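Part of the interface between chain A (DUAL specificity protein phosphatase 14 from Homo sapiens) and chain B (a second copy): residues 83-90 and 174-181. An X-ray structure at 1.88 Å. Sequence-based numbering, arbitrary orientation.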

# COMPACT_ATOMS: atom_id res chain seq x y z
N ALA A 83 -8.79 -2.14 12.97
CA ALA A 83 -9.47 -1.61 14.15
C ALA A 83 -8.53 -1.86 15.36
O ALA A 83 -8.06 -2.97 15.54
N PRO A 84 -8.23 -0.80 16.15
CA PRO A 84 -7.21 -0.93 17.18
C PRO A 84 -7.78 -1.52 18.48
O PRO A 84 -7.72 -0.90 19.54
N ILE A 85 -8.27 -2.76 18.38
CA ILE A 85 -8.88 -3.46 19.48
C ILE A 85 -7.91 -3.66 20.66
O ILE A 85 -8.33 -3.73 21.81
N GLY A 86 -6.62 -3.72 20.38
CA GLY A 86 -5.62 -3.87 21.43
C GLY A 86 -5.63 -2.74 22.45
O GLY A 86 -5.20 -2.93 23.60
N LEU A 87 -6.08 -1.54 22.04
CA LEU A 87 -6.27 -0.45 22.98
C LEU A 87 -7.31 -0.73 24.07
O LEU A 87 -7.39 0.02 25.03
N TYR A 88 -8.11 -1.78 23.92
CA TYR A 88 -9.07 -2.18 24.92
C TYR A 88 -8.65 -3.45 25.69
O TYR A 88 -9.38 -3.92 26.56
N PHE A 89 -7.50 -4.04 25.37
CA PHE A 89 -7.10 -5.30 26.02
C PHE A 89 -7.03 -5.15 27.55
O PHE A 89 -7.70 -5.90 28.29
N ASP A 90 -6.26 -4.17 28.03
CA ASP A 90 -6.13 -3.93 29.47
C ASP A 90 -7.45 -3.44 30.09
O ASP A 90 -7.90 -3.99 31.09
N GLN B 174 1.82 6.35 16.74
CA GLN B 174 1.87 4.91 16.52
C GLN B 174 1.88 4.18 17.85
O GLN B 174 2.69 4.47 18.74
N THR B 175 0.96 3.24 17.99
CA THR B 175 0.92 2.32 19.10
C THR B 175 1.14 0.92 18.48
O THR B 175 1.08 0.76 17.26
N PRO B 176 1.35 -0.10 19.32
CA PRO B 176 1.44 -1.49 18.81
C PRO B 176 0.18 -1.97 18.07
O PRO B 176 0.23 -2.96 17.34
N TYR B 177 -0.92 -1.24 18.24
CA TYR B 177 -2.21 -1.63 17.73
C TYR B 177 -2.66 -0.77 16.56
O TYR B 177 -3.78 -0.92 16.08
N GLY B 178 -1.78 0.13 16.11
CA GLY B 178 -2.08 1.03 15.01
C GLY B 178 -1.83 2.49 15.33
O GLY B 178 -1.62 2.89 16.48
N ILE B 179 -1.85 3.31 14.28
CA ILE B 179 -1.74 4.76 14.43
C ILE B 179 -3.11 5.31 14.82
O ILE B 179 -4.10 5.06 14.12
N VAL B 180 -3.15 6.05 15.91
CA VAL B 180 -4.38 6.61 16.47
C VAL B 180 -4.12 8.01 16.99
O VAL B 180 -2.97 8.36 17.27
N PRO B 181 -5.19 8.81 17.15
CA PRO B 181 -5.03 10.06 17.85
C PRO B 181 -4.55 9.79 19.28
O PRO B 181 -4.97 8.81 19.93

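This contact is mostly apolar, and no hydrogen bond passes directly from one stretch to the other. Its centre is Y177(B), which buries far more area than any other residue here. Y177(B) sits in a type I turn from T175(B) to G178(B), and its CA-to-CB bond points toward chain A. Its chi1 is m (-48°) and chi2 is -53°.

On chain A, A83(A) points away and makes no contact. P84(A) is the first residue to touch chain B. Its CA lies 5.1 Å from the CA of Y177(B), so the backbones come close here. The CA-to-CB bond of P84(A) points sideways, and the ring pucker is C-gamma endo. Its CB lies 3.5 Å from Y177(B) O and 4.3 Å from Y177(B) CB. P84(A) CA also makes a CA-H...O contact with Y177(B) O at 3.6 Å. Further along the ring, P84(A) CG packs on V180(B) CG1 at 3.8 Å. V180(B) points toward chain A with chi1 m.

I85(A) is t at both chi1 and chi2. It points away and takes no part.

G86(A) has no side chain, and the tyrosine ring uses that space. G86(A) CA lies 3.5 Å from the centroid of the Y177(B) ring, 9° off the ring normal, a CH-pi contact over the face. An ideal CB on this glycine would lie 2.1 Å from Y177(B) CD1, a clash. G86(A) O is 3.2 Å from Y177(B) CE2; this oxygen accepts a backbone hydrogen bond from F89(A) N at 3.1 Å.

L87(A) has chi1 m and chi2 t. It starts sideways, but its end comes nearer to chain B. CD2 of L87(A) meets Y177(B) CD2 at 3.9 Å, and CD1 of L87(A) meets V180(B) CG1 at 3.9 Å. T175(B) OG1 is 4.3 Å from L87(A) CD2. T175(B) has chi1 p, and its hydroxyl is engaged within its own turn: T175(B) OG1 donates to G178(B) O at 2.8 Å and accepts from Y177(B) N at 3.0 Å. These bonds help to hold the turn that presents the tyrosine.

Y88(A), chi1 m, points away and is not involved.

F89(A) points toward chain B with chi1 m. Its ring lies obliquely to that of Y177(B), with centroids 5.6 Å apart and planes at 69°. F89(A) CE1 is 4.2 Å from Y177(B) CE1.

D90(A), chi1 m, makes no direct contact. Water 1 links it to chain B: the water is 2.7 Å from Y177(B) OH and donates a weak bond to D90(A) OD1 at 3.5 Å.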

# COMPACT_ATOMS: atom_id res chain seq x y z
CB ALA A 83 -10.85 -2.25 14.35
CB PRO A 84 -6.69 0.51 17.34
CG PRO A 84 -7.84 1.36 16.99
CD PRO A 84 -8.68 0.60 16.00
CB ILE A 85 -9.47 -4.81 18.99
CG1 ILE A 85 -10.37 -5.43 20.07
CG2 ILE A 85 -8.32 -5.75 18.52
CD1 ILE A 85 -11.32 -6.57 19.56
CB LEU A 87 -6.65 0.85 22.25
CG LEU A 87 -5.61 1.43 21.27
CD1 LEU A 87 -6.24 2.59 20.46
CD2 LEU A 87 -4.35 1.87 22.03
CB TYR A 88 -10.44 -2.40 24.26
CG TYR A 88 -11.03 -1.15 23.65
CD1 TYR A 88 -11.78 -0.25 24.43
CD2 TYR A 88 -10.84 -0.85 22.31
CE1 TYR A 88 -12.34 0.90 23.87
CE2 TYR A 88 -11.40 0.30 21.73
CZ TYR A 88 -12.13 1.17 22.52
OH TYR A 88 -12.68 2.29 21.94
CB PHE A 89 -5.75 -5.83 25.48
CG PHE A 89 -5.80 -6.42 24.06
CD1 PHE A 89 -4.61 -6.67 23.38
CD2 PHE A 89 -7.01 -6.74 23.43
CE1 PHE A 89 -4.63 -7.23 22.10
CE2 PHE A 89 -7.05 -7.29 22.14
CZ PHE A 89 -5.87 -7.52 21.47
CB ASP A 90 -5.00 -2.94 29.77
CG ASP A 90 -3.62 -3.56 29.64
OD1 ASP A 90 -2.75 -2.83 29.13
OD2 ASP A 90 -3.39 -4.74 30.05
CB GLN B 174 3.10 4.52 15.73
CG GLN B 174 3.05 3.08 15.19
CD GLN B 174 3.63 3.01 13.81
OE1 GLN B 174 2.95 3.34 12.83
NE2 GLN B 174 4.90 2.60 13.70
CB THR B 175 -0.46 2.35 19.79
OG1 THR B 175 -1.41 1.68 18.95
CG2 THR B 175 -0.91 3.77 20.06
CB PRO B 176 1.65 -2.31 20.08
CG PRO B 176 2.15 -1.33 21.11
CD PRO B 176 1.62 -0.01 20.77
CB TYR B 177 -3.24 -1.60 18.85
CG TYR B 177 -2.75 -2.31 20.08
CD1 TYR B 177 -2.27 -3.62 20.02
CD2 TYR B 177 -2.74 -1.66 21.32
CE1 TYR B 177 -1.81 -4.27 21.14
CE2 TYR B 177 -2.26 -2.31 22.46
CZ TYR B 177 -1.81 -3.61 22.37
OH TYR B 177 -1.34 -4.25 23.49
CB ILE B 179 -1.24 5.41 13.13
CG1 ILE B 179 0.18 4.89 12.82
CG2 ILE B 179 -1.31 6.92 13.22
CD1 ILE B 179 0.62 5.05 11.36
CB VAL B 180 -4.94 5.71 17.62
CG1 VAL B 180 -5.47 4.35 17.04
CG2 VAL B 180 -3.89 5.55 18.77
CB PRO B 181 -6.44 10.66 17.85
CG PRO B 181 -7.35 9.45 17.84
CD PRO B 181 -6.61 8.52 16.87
O HOH W 1 -1.81 -2.97 25.80